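Local coordinates for protein beta-glucoside phosphorylase BglX (Unidentified, PDB 5VQE) that phosphorolyses beta-glucosides, probably transferring the glucosyl unit to phosphate to give glucose 1-phosphate, as a glycoside hydrolase family 3 enzyme with a TIM-barrel-type N-terminal domain, at residues M1-L6 and I18-N22; K9-L13 and G352-K356; G35-E40 and F57-A61. All coordinates share one frame. Residues are numbered along the deposited sequence.

Interaction 1 (M1-L6 and I18-N22); sequences MYESIL and ITWVN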
ATOM      1  N   MET A   1      24.359   8.760 -25.495  1.00 31.38           N
ATOM      2  CA  MET A   1      23.850   9.883 -24.662  1.00 30.02           C
ATOM      3  C   MET A   1      23.241   9.368 -23.352  1.00 25.78           C
ATOM      4  O   MET A   1      23.225   8.166 -23.098  1.00 22.77           O
ATOM      5  CB  MET A   1      22.821  10.713 -25.442  1.00 31.47           C
ATOM      6  CG  MET A   1      21.997   9.945 -26.469  1.00 38.22           C
ATOM      7  SD  MET A   1      21.304  11.017 -27.752  1.00 54.28           S
ATOM      8  CE  MET A   1      20.693  12.401 -26.784  1.00 29.48           C
ATOM      9  N   TYR A   2      22.765  10.300 -22.521  1.00 21.77           N
ATOM     10  CA  TYR A   2      22.138  10.025 -21.231  1.00 21.97           C
ATOM     11  C   TYR A   2      23.119   9.459 -20.216  1.00 24.00           C
ATOM     12  O   TYR A   2      22.698   8.932 -19.175  1.00 17.88           O
ATOM     13  CB  TYR A   2      20.940   9.077 -21.379  1.00 18.32           C
ATOM     14  CG  TYR A   2      19.965   9.559 -22.419  1.00 18.40           C
ATOM     15  CD1 TYR A   2      19.178  10.676 -22.195  1.00 18.20           C
ATOM     16  CD2 TYR A   2      19.856   8.917 -23.645  1.00 19.40           C
ATOM     17  CE1 TYR A   2      18.299  11.134 -23.167  1.00 22.05           C
ATOM     18  CE2 TYR A   2      18.995   9.365 -24.611  1.00 20.88           C
ATOM     19  CZ  TYR A   2      18.214  10.470 -24.374  1.00 20.52           C
ATOM     20  OH  TYR A   2      17.354  10.906 -25.360  1.00 20.67           O
ATOM     21  N   GLU A   3      24.422   9.567 -20.473  1.00 20.50           N
ATOM     22  CA  GLU A   3      25.394   9.074 -19.506  1.00 21.83           C
ATOM     23  C   GLU A   3      25.269   9.803 -18.177  1.00 17.42           C
ATOM     24  O   GLU A   3      25.499   9.209 -17.119  1.00 21.98           O
ATOM     25  CB  GLU A   3      26.811   9.215 -20.062  1.00 22.08           C
ATOM     26  CG  GLU A   3      27.107   8.321 -21.263  1.00 27.02           C
ATOM     27  CD  GLU A   3      26.565   8.866 -22.564  1.00 26.02           C
ATOM     28  OE1 GLU A   3      26.179  10.054 -22.609  1.00 28.40           O
ATOM     29  OE2 GLU A   3      26.527   8.101 -23.552  1.00 36.70           O
ATOM     30  N   SER A   4      24.891  11.078 -18.203  1.00 22.60           N
ATOM     31  CA  SER A   4      24.749  11.837 -16.965  1.00 22.98           C
ATOM     32  C   SER A   4      23.617  11.300 -16.095  1.00 23.14           C
ATOM     33  O   SER A   4      23.635  11.494 -14.873  1.00 25.87           O
ATOM     34  CB  SER A   4      24.519  13.312 -17.286  1.00 22.26           C
ATOM     35  OG  SER A   4      23.333  13.489 -18.040  1.00 32.41           O
ATOM     36  N   ILE A   5      22.630  10.640 -16.693  1.00 19.66           N
ATOM     37  CA  ILE A   5      21.565   9.989 -15.930  1.00 16.01           C
ATOM     38  C   ILE A   5      21.934   8.558 -15.575  1.00 15.77           C
ATOM     39  O   ILE A   5      21.837   8.149 -14.415  1.00 13.48           O
ATOM     40  CB  ILE A   5      20.243  10.029 -16.727  1.00 16.32           C
ATOM     41  CG1 ILE A   5      19.733  11.468 -16.881  1.00 17.78           C
ATOM     42  CG2 ILE A   5      19.179   9.155 -16.050  1.00 16.64           C
ATOM     43  CD1 ILE A   5      18.647  11.610 -17.920  1.00 20.65           C
ATOM     44  N   LEU A   6      22.369   7.776 -16.570  1.00 14.63           N
ATOM     45  CA  LEU A   6      22.446   6.327 -16.425  1.00 15.22           C
ATOM     46  C   LEU A   6      23.682   5.845 -15.668  1.00 16.77           C
ATOM     47  O   LEU A   6      23.684   4.705 -15.183  1.00 15.31           O
ATOM     48  CB  LEU A   6      22.403   5.669 -17.808  1.00 14.16           C
ATOM     49  CG  LEU A   6      21.136   5.958 -18.608  1.00 14.63           C
ATOM     50  CD1 LEU A   6      21.258   5.410 -20.010  1.00 15.16           C
ATOM     51  CD2 LEU A   6      19.918   5.372 -17.926  1.00 12.23           C
ATOM     52  N   ILE A  18      24.868   0.994 -20.788  1.00 18.60           N
ATOM     53  CA  ILE A  18      24.440   2.249 -21.389  1.00 19.14           C
ATOM     54  C   ILE A  18      24.425   2.124 -22.906  1.00 20.20           C
ATOM     55  O   ILE A  18      23.550   2.683 -23.579  1.00 20.18           O
ATOM     56  CB  ILE A  18      25.349   3.395 -20.901  1.00 16.92           C
ATOM     57  CG1 ILE A  18      25.166   3.586 -19.391  1.00 18.58           C
ATOM     58  CG2 ILE A  18      25.037   4.684 -21.636  1.00 19.12           C
ATOM     59  CD1 ILE A  18      26.184   4.517 -18.727  1.00 17.43           C
ATOM     60  N   THR A  19      25.384   1.382 -23.468  1.00 22.49           N
ATOM     61  CA  THR A  19      25.384   1.149 -24.910  1.00 21.54           C
ATOM     62  C   THR A  19      24.150   0.361 -25.330  1.00 20.63           C
ATOM     63  O   THR A  19      23.559   0.639 -26.381  1.00 20.95           O
ATOM     64  CB  THR A  19      26.675   0.429 -25.330  1.00 21.25           C
ATOM     65  OG1 THR A  19      27.785   1.321 -25.169  1.00 24.56           O
ATOM     66  CG2 THR A  19      26.623  -0.021 -26.792  1.00 25.07           C
ATOM     67  N   TRP A  20      23.727  -0.607 -24.512  1.00 20.36           N
ATOM     68  CA  TRP A  20      22.500  -1.336 -24.818  1.00 16.70           C
ATOM     69  C   TRP A  20      21.289  -0.407 -24.797  1.00 18.40           C
ATOM     70  O   TRP A  20      20.424  -0.483 -25.678  1.00 18.16           O
ATOM     71  CB  TRP A  20      22.292  -2.492 -23.835  1.00 17.73           C
ATOM     72  CG  TRP A  20      21.009  -3.211 -24.104  1.00 17.18           C
ATOM     73  CD1 TRP A  20      20.810  -4.211 -25.001  1.00 20.02           C
ATOM     74  CD2 TRP A  20      19.738  -2.960 -23.493  1.00 19.39           C
ATOM     75  NE1 TRP A  20      19.496  -4.607 -24.986  1.00 21.27           N
ATOM     76  CE2 TRP A  20      18.817  -3.852 -24.070  1.00 19.76           C
ATOM     77  CE3 TRP A  20      19.294  -2.069 -22.512  1.00 16.83           C
ATOM     78  CZ2 TRP A  20      17.478  -3.884 -23.697  1.00 17.80           C
ATOM     79  CZ3 TRP A  20      17.975  -2.101 -22.143  1.00 13.98           C
ATOM     80  CH2 TRP A  20      17.075  -3.002 -22.734  1.00 19.27           C
ATOM     81  N   VAL A  21      21.198   0.468 -23.793  1.00 19.20           N
ATOM     82  CA  VAL A  21      20.059   1.383 -23.712  1.00 16.70           C
ATOM     83  C   VAL A  21      19.983   2.241 -24.966  1.00 14.93           C
ATOM     84  O   VAL A  21      18.923   2.372 -25.587  1.00 15.26           O
ATOM     85  CB  VAL A  21      20.156   2.261 -22.451  1.00 11.89           C
ATOM     86  CG1 VAL A  21      19.081   3.323 -22.460  1.00 14.10           C
ATOM     87  CG2 VAL A  21      20.047   1.414 -21.189  1.00 13.68           C
ATOM     88  N   ASN A  22      21.112   2.840 -25.348  1.00 15.68           N
ATOM     89  CA  ASN A  22      21.146   3.755 -26.486  1.00 20.56           C
ATOM     90  C   ASN A  22      20.838   3.033 -27.789  1.00 20.00           C
ATOM     91  O   ASN A  22      20.034   3.509 -28.599  1.00 20.76           O
ATOM     92  CB  ASN A  22      22.512   4.429 -26.562  1.00 20.34           C
ATOM     93  CG  ASN A  22      22.589   5.665 -25.708  1.00 24.37           C
ATOM     94  OD1 ASN A  22      22.057   6.707 -26.070  1.00 28.80           O
ATOM     95  ND2 ASN A  22      23.248   5.557 -24.561  1.00 22.78           N
TER
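A polar and apolar contact joins the extreme N-terminus to the flank of helix 15-27, at the edge of the molecule, about 32 Å from the centre of the chain. Its polar half is built on one side chain. The carboxamide of N22 faces the first residue with both ends: M1 N donates to N22 OD1 at 3.1 Å, and N22 ND2 donates to M1 O at 3.0 Å with a nearly straight geometry. The same amide also gives a hydrogen bond to a backbone carbonyl one turn back in its own helix, N22 ND2 to I18 O at 3.1 Å, so the nitrogen serves two acceptors. E3 folds back over the terminus and accepts from it, M1 N to E3 OE2 at 3.0 Å. Y2, at the N-cap position, starts the short helix 3-6, and Y2 O receives L6 N at 2.9 Å. That single helical turn, joined by a loop to helix 15-27, forms an N-terminal segment outside the barrel strands. The turn also carries L6 round to the helix, where the apolar half forms: L6 CB lies 3.8 Å from I18 CG1, and L6 CD1 3.9 Å from V21 CG1. These three side chains are buried, while M1 and E3 remain exposed. On other faces this N-terminal segment rests on helix 340-356, with Y2 on D344 and A348, I5 on R349 and W20 on A355.

Interaction 2 (K9-L13 and G352-K356); sequences KPYNL and GMKAK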
ATOM      1  N   LYS A   9      23.678   7.100  -9.419  1.00 14.22           N
ATOM      2  CA  LYS A   9      22.574   6.653  -8.586  1.00 15.56           C
ATOM      3  C   LYS A   9      21.249   7.188  -9.126  1.00 16.32           C
ATOM      4  O   LYS A   9      21.163   8.367  -9.495  1.00 12.01           O
ATOM      5  CB  LYS A   9      22.797   7.145  -7.155  1.00 17.59           C
ATOM      6  CG  LYS A   9      21.700   6.809  -6.169  1.00 23.92           C
ATOM      7  CD  LYS A   9      22.164   7.085  -4.744  1.00 23.81           C
ATOM      8  CE  LYS A   9      22.009   8.545  -4.394  1.00 26.51           C
ATOM      9  NZ  LYS A   9      22.712   8.858  -3.107  1.00 29.19           N
ATOM     10  N   PRO A  10      20.184   6.367  -9.169  1.00 11.21           N
ATOM     11  CA  PRO A  10      20.071   4.977  -8.727  1.00 14.36           C
ATOM     12  C   PRO A  10      20.261   3.956  -9.856  1.00 14.86           C
ATOM     13  O   PRO A  10      19.864   2.804  -9.698  1.00 14.79           O
ATOM     14  CB  PRO A  10      18.644   4.921  -8.208  1.00 11.34           C
ATOM     15  CG  PRO A  10      17.908   5.772  -9.191  1.00 12.61           C
ATOM     16  CD  PRO A  10      18.869   6.887  -9.583  1.00 13.14           C
ATOM     17  N   TYR A  11      20.835   4.381 -10.980  1.00 15.59           N
ATOM     18  CA  TYR A  11      21.089   3.482 -12.104  1.00 16.42           C
ATOM     19  C   TYR A  11      22.448   2.791 -11.983  1.00 15.71           C
ATOM     20  O   TYR A  11      22.520   1.562 -11.916  1.00 17.30           O
ATOM     21  CB  TYR A  11      20.996   4.254 -13.427  1.00 13.51           C
ATOM     22  CG  TYR A  11      19.575   4.577 -13.834  1.00 12.01           C
ATOM     23  CD1 TYR A  11      18.798   3.648 -14.521  1.00 12.58           C
ATOM     24  CD2 TYR A  11      19.003   5.806 -13.522  1.00 14.41           C
ATOM     25  CE1 TYR A  11      17.510   3.932 -14.881  1.00 10.34           C
ATOM     26  CE2 TYR A  11      17.711   6.096 -13.875  1.00 12.71           C
ATOM     27  CZ  TYR A  11      16.965   5.160 -14.551  1.00 10.25           C
ATOM     28  OH  TYR A  11      15.669   5.463 -14.898  1.00 10.76           O
ATOM     29  N   ASN A  12      23.532   3.568 -11.972  1.00 18.12           N
ATOM     30  CA  ASN A  12      24.880   3.024 -11.803  1.00 19.22           C
ATOM     31  C   ASN A  12      25.213   2.003 -12.888  1.00 19.31           C
ATOM     32  O   ASN A  12      25.820   0.963 -12.615  1.00 19.16           O
ATOM     33  CB  ASN A  12      25.052   2.383 -10.421  1.00 21.19           C
ATOM     34  CG  ASN A  12      24.623   3.296  -9.286  1.00 24.21           C
ATOM     35  OD1 ASN A  12      23.721   2.964  -8.513  1.00 32.82           O
ATOM     36  ND2 ASN A  12      25.268   4.442  -9.178  1.00 20.75           N
ATOM     37  N   LEU A  13      24.821   2.291 -14.128  1.00 18.51           N
ATOM     38  CA  LEU A  13      25.040   1.340 -15.207  1.00 15.73           C
ATOM     39  C   LEU A  13      26.479   1.400 -15.703  1.00 18.58           C
ATOM     40  O   LEU A  13      27.163   2.422 -15.593  1.00 15.78           O
ATOM     41  CB  LEU A  13      24.086   1.595 -16.369  1.00 14.74           C
ATOM     42  CG  LEU A  13      22.592   1.460 -16.062  1.00 14.40           C
ATOM     43  CD1 LEU A  13      21.773   1.680 -17.301  1.00 14.30           C
ATOM     44  CD2 LEU A  13      22.244   0.103 -15.473  1.00 16.29           C
ATOM     45  N   GLY A 352      16.750   1.981 -18.950  1.00 11.81           N
ATOM     46  CA  GLY A 352      17.855   1.924 -18.010  1.00 13.01           C
ATOM     47  C   GLY A 352      17.549   1.072 -16.792  1.00 10.80           C
ATOM     48  O   GLY A 352      18.437   0.413 -16.246  1.00 12.73           O
ATOM     49  N   MET A 353      16.295   1.081 -16.337  1.00 11.08           N
ATOM     50  CA  MET A 353      15.951   0.228 -15.204  1.00 10.48           C
ATOM     51  C   MET A 353      15.902  -1.233 -15.627  1.00 12.84           C
ATOM     52  O   MET A 353      16.244  -2.121 -14.837  1.00 13.25           O
ATOM     53  CB  MET A 353      14.621   0.669 -14.583  1.00 11.29           C
ATOM     54  CG  MET A 353      14.759   1.880 -13.657  1.00 14.45           C
ATOM     55  SD  MET A 353      15.714   1.489 -12.176  1.00 14.01           S
ATOM     56  CE  MET A 353      16.257   3.108 -11.598  1.00 13.38           C
ATOM     57  N   LYS A 354      15.488  -1.495 -16.870  1.00 11.73           N
ATOM     58  CA  LYS A 354      15.515  -2.853 -17.393  1.00 10.84           C
ATOM     59  C   LYS A 354      16.945  -3.363 -17.500  1.00 13.84           C
ATOM     60  O   LYS A 354      17.226  -4.520 -17.165  1.00 13.21           O
ATOM     61  CB  LYS A 354      14.798  -2.886 -18.741  1.00 14.48           C
ATOM     62  CG  LYS A 354      13.313  -2.590 -18.592  1.00 12.84           C
ATOM     63  CD  LYS A 354      12.566  -2.526 -19.912  1.00 10.71           C
ATOM     64  CE  LYS A 354      11.108  -2.151 -19.674  1.00 10.55           C
ATOM     65  NZ  LYS A 354      10.201  -2.376 -20.831  1.00 11.85           N
ATOM     66  N   ALA A 355      17.872  -2.496 -17.919  1.00 12.58           N
ATOM     67  CA  ALA A 355      19.282  -2.864 -17.945  1.00 13.84           C
ATOM     68  C   ALA A 355      19.840  -3.019 -16.537  1.00 15.21           C
ATOM     69  O   ALA A 355      20.658  -3.912 -16.286  1.00 13.44           O
ATOM     70  CB  ALA A 355      20.082  -1.821 -18.721  1.00 16.18           C
ATOM     71  N   LYS A 356      19.408  -2.169 -15.600  1.00 14.58           N
ATOM     72  CA  LYS A 356      19.873  -2.296 -14.220  1.00 14.64           C
ATOM     73  C   LYS A 356      19.540  -3.674 -13.664  1.00 15.55           C
ATOM     74  O   LYS A 356      20.353  -4.286 -12.961  1.00 14.02           O
ATOM     75  CB  LYS A 356      19.244  -1.196 -13.358  1.00 14.44           C
ATOM     76  CG  LYS A 356      19.664  -1.174 -11.886  1.00 15.99           C
ATOM     77  CD  LYS A 356      18.828  -0.149 -11.108  1.00 17.05           C
ATOM     78  CE  LYS A 356      18.982  -0.302  -9.601  1.00 18.02           C
ATOM     79  NZ  LYS A 356      20.336   0.068  -9.157  1.00 16.60           N
TER
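Here the loop linking the two N-terminal helices packs on the last turn of helix 340-356, a helix of the family 3 TIM-barrel-type fold. The hollow in the helix surface is G352. With no side chain there, the Y11 ring edge comes right against the backbone, Y11 CE1 standing 3.4 Å from G352 C and 3.4 Å from M353 N; a beta carbon at this position would lie just 2.8 Å from Y11 CE1, a clash. M353 bends round to cover the ring: its methyl CE sits over the face, 3.7 Å from the centroid of Y11, in a CH-pi contact, and the sulfur approaches obliquely at 4.7 Å, a Met-aromatic contact. That methyl also meets the proline ring, P10 CG to M353 CE at 4.0 Å. The second bump from the loop is L13, which settles between G352, A355 and K356, with L13 CD1 3.7 Å from G352 O and 4.1 Å from A355 CB, and L13 CD2 3.6 Å from K356 CA. The K9-P10 peptide is cis. At the tyrosine's far end, Y11 OH is hydrogen-bonded to R349 O, one turn earlier in the helix. K356 reaches back along the loop in a largely extended conformation, and its NZ donates a hydrogen bond to P10 O at 2.8 Å.

Interaction 3 (G35-E40 and F57-A61); sequences GQLICE and FLPGA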
ATOM      1  N   GLY A  35       4.707   3.052 -26.531  1.00 12.84           N
ATOM      2  CA  GLY A  35       4.229   1.894 -25.792  1.00 13.20           C
ATOM      3  C   GLY A  35       5.059   1.623 -24.547  1.00 11.37           C
ATOM      4  O   GLY A  35       4.532   1.181 -23.521  1.00 13.32           O
ATOM      5  N   GLN A  36       6.369   1.870 -24.622  1.00 10.46           N
ATOM      6  CA  GLN A  36       7.229   1.699 -23.452  1.00 14.12           C
ATOM      7  C   GLN A  36       6.759   2.545 -22.273  1.00 14.57           C
ATOM      8  O   GLN A  36       7.023   2.197 -21.116  1.00 11.77           O
ATOM      9  CB  GLN A  36       8.674   2.070 -23.795  1.00 11.33           C
ATOM     10  CG  GLN A  36       9.436   1.018 -24.586  1.00 12.78           C
ATOM     11  CD  GLN A  36       9.569  -0.288 -23.837  1.00 11.95           C
ATOM     12  OE1 GLN A  36      10.229  -0.355 -22.799  1.00 14.21           O
ATOM     13  NE2 GLN A  36       8.925  -1.333 -24.347  1.00 11.40           N
ATOM     14  N   LEU A  37       6.085   3.662 -22.545  1.00 12.15           N
ATOM     15  CA  LEU A  37       5.620   4.549 -21.484  1.00 13.49           C
ATOM     16  C   LEU A  37       4.504   3.940 -20.649  1.00 12.07           C
ATOM     17  O   LEU A  37       4.200   4.475 -19.578  1.00 13.62           O
ATOM     18  CB  LEU A  37       5.106   5.862 -22.068  1.00 14.40           C
ATOM     19  CG  LEU A  37       6.029   6.663 -22.988  1.00 12.50           C
ATOM     20  CD1 LEU A  37       5.274   7.834 -23.540  1.00 12.26           C
ATOM     21  CD2 LEU A  37       7.263   7.141 -22.257  1.00 12.15           C
ATOM     22  N   ILE A  38       3.865   2.867 -21.115  1.00 11.49           N
ATOM     23  CA  ILE A  38       2.599   2.399 -20.551  1.00 10.87           C
ATOM     24  C   ILE A  38       2.833   1.140 -19.728  1.00 13.38           C
ATOM     25  O   ILE A  38       3.459   0.184 -20.197  1.00 14.25           O
ATOM     26  CB  ILE A  38       1.557   2.131 -21.651  1.00 13.51           C
ATOM     27  CG1 ILE A  38       1.196   3.427 -22.374  1.00 13.68           C
ATOM     28  CG2 ILE A  38       0.291   1.508 -21.052  1.00 13.59           C
ATOM     29  CD1 ILE A  38       0.410   3.223 -23.664  1.00 16.04           C
ATOM     30  N   CYS A  39       2.317   1.139 -18.505  1.00 10.46           N
ATOM     31  CA  CYS A  39       2.153  -0.079 -17.726  1.00  9.68           C
ATOM     32  C   CYS A  39       0.699  -0.523 -17.807  1.00 11.88           C
ATOM     33  O   CYS A  39      -0.208   0.269 -17.533  1.00 12.19           O
ATOM     34  CB  CYS A  39       2.545   0.137 -16.266  1.00 13.26           C
ATOM     35  SG  CYS A  39       2.240  -1.316 -15.273  1.00 12.30           S
ATOM     36  N   GLU A  40       0.483  -1.785 -18.169  1.00 12.77           N
ATOM     37  CA  GLU A  40      -0.856  -2.352 -18.273  1.00 12.98           C
ATOM     38  C   GLU A  40      -1.155  -3.273 -17.096  1.00 13.55           C
ATOM     39  O   GLU A  40      -0.308  -4.070 -16.684  1.00 14.92           O
ATOM     40  CB  GLU A  40      -1.008  -3.130 -19.579  1.00 15.41           C
ATOM     41  CG  GLU A  40      -1.274  -2.265 -20.787  1.00 21.23           C
ATOM     42  CD  GLU A  40      -2.637  -1.579 -20.723  1.00 20.45           C
ATOM     43  OE1 GLU A  40      -3.639  -2.240 -20.376  1.00 25.21           O
ATOM     44  OE2 GLU A  40      -2.700  -0.364 -20.994  1.00 25.95           O
ATOM     45  N   PHE A  57      -0.653  -1.931 -28.575  1.00 18.28           N
ATOM     46  CA  PHE A  57       0.674  -1.350 -28.467  1.00 17.82           C
ATOM     47  C   PHE A  57       1.520  -2.350 -27.698  1.00 14.61           C
ATOM     48  O   PHE A  57       1.009  -3.339 -27.165  1.00 14.94           O
ATOM     49  CB  PHE A  57       0.640   0.010 -27.762  1.00 16.66           C
ATOM     50  CG  PHE A  57      -0.145   0.005 -26.480  1.00 16.21           C
ATOM     51  CD1 PHE A  57      -1.445   0.472 -26.453  1.00 13.07           C
ATOM     52  CD2 PHE A  57       0.417  -0.473 -25.308  1.00 16.43           C
ATOM     53  CE1 PHE A  57      -2.173   0.472 -25.285  1.00 16.27           C
ATOM     54  CE2 PHE A  57      -0.299  -0.477 -24.136  1.00 15.96           C
ATOM     55  CZ  PHE A  57      -1.604  -0.006 -24.122  1.00 18.15           C
ATOM     56  N   LEU A  58       2.817  -2.079 -27.636  1.00 18.67           N
ATOM     57  CA  LEU A  58       3.738  -2.955 -26.919  1.00 15.22           C
ATOM     58  C   LEU A  58       4.143  -2.280 -25.613  1.00 14.67           C
ATOM     59  O   LEU A  58       4.953  -1.337 -25.627  1.00 16.58           O
ATOM     60  CB  LEU A  58       4.961  -3.267 -27.787  1.00 19.01           C
ATOM     61  CG  LEU A  58       4.583  -3.920 -29.135  1.00 22.73           C
ATOM     62  CD1 LEU A  58       5.811  -4.133 -30.035  1.00 25.93           C
ATOM     63  CD2 LEU A  58       3.824  -5.243 -28.949  1.00 20.68           C
ATOM     64  N   PRO A  59       3.602  -2.703 -24.469  1.00 13.79           N
ATOM     65  CA  PRO A  59       3.791  -1.930 -23.237  1.00 12.11           C
ATOM     66  C   PRO A  59       5.192  -2.081 -22.672  1.00 13.57           C
ATOM     67  O   PRO A  59       5.927  -3.024 -22.977  1.00 16.09           O
ATOM     68  CB  PRO A  59       2.748  -2.516 -22.280  1.00 12.93           C
ATOM     69  CG  PRO A  59       2.582  -3.922 -22.734  1.00 17.86           C
ATOM     70  CD  PRO A  59       2.744  -3.882 -24.244  1.00 17.54           C
ATOM     71  N   GLY A  60       5.549  -1.131 -21.811  1.00 13.50           N
ATOM     72  CA  GLY A  60       6.842  -1.169 -21.152  1.00 13.30           C
ATOM     73  C   GLY A  60       6.822  -1.976 -19.865  1.00 13.48           C
ATOM     74  O   GLY A  60       7.877  -2.416 -19.398  1.00 10.70           O
ATOM     75  N   ALA A  61       5.639  -2.175 -19.288  1.00 10.17           N
ATOM     76  CA  ALA A  61       5.512  -2.857 -18.006  1.00 13.12           C
ATOM     77  C   ALA A  61       4.100  -3.406 -17.858  1.00 10.68           C
ATOM     78  O   ALA A  61       3.189  -3.032 -18.598  1.00 11.43           O
ATOM     79  CB  ALA A  61       5.833  -1.914 -16.837  1.00 12.00           C
TER
HETATM   80  O   HOH W   1       7.273  -0.965 -26.848  1.00 12.75           O
HETATM   81  O   HOH W   2       8.567  -3.839 -22.791  1.00 14.32           O
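Backbone hydrogen bonds come first. I38 O accepts from G60 N at 2.9 Å and, weakly, from A61 N at 3.3 Å; E40 N then donates to A61 O at 3.0 Å, setting C39 and A61 as a parallel bridge pair with CA atoms 4.4 Å apart. CA-H...O contacts tighten the approach to the strands: P59 CA to G35 O at 3.2 Å, G60 CA to Q36 O at 3.4 Å and C39 CA to A61 O at 3.2 Å. Both glycines matter for fit, since a beta carbon on G35 would clash with L58 O, and one on G60 with Q36 O. Two waters accept from Q36 NE2: one donates to L58 O, and the other lies within hydrogen-bonding distance of P59 O (2.8 Å), while Q36 OE1 is hydrogen-bonded to K354. Apolar packing is led by F57, whose ring face takes I38 CD1 in a CH-pi contact, 3.8 Å from the centroid; at its edge lies E40 OE2, which is hydrogen-bonded to T319. C39 CB meets A61 CB at 3.9 Å. Strands 38-42 and 61-64 are adjacent parallel strands of the TIM-barrel-type domain, and the C39 side chain lies about 8 Å from the bound 2-fluoroglucose.

Interactions 2 and 3 are buried, whereas interaction 1 is partly exposed at the chain's start. Interactions 1 and 2 are direct neighbours, sharing the N-terminal segment 1-22: L6 O probably accepts a hydrogen bond from L13 N (2.9 Å), and I18 CG1 packs on L13 CB (3.8 Å). Helix 340-356 ties interaction 2 to interaction 3, since K354 NZ probably donates to G60 O (2.7 Å) and Q36 OE1 (2.8 Å). Interactions 1 and 3 do not touch; their nearest atoms are about 7 Å apart. Interaction 1 joins carboxamide bonding at the terminus to a buried apolar patch, interaction 2 is chiefly aromatic and aliphatic packing plus one lysine bond, and interaction 3 chiefly backbone pairing.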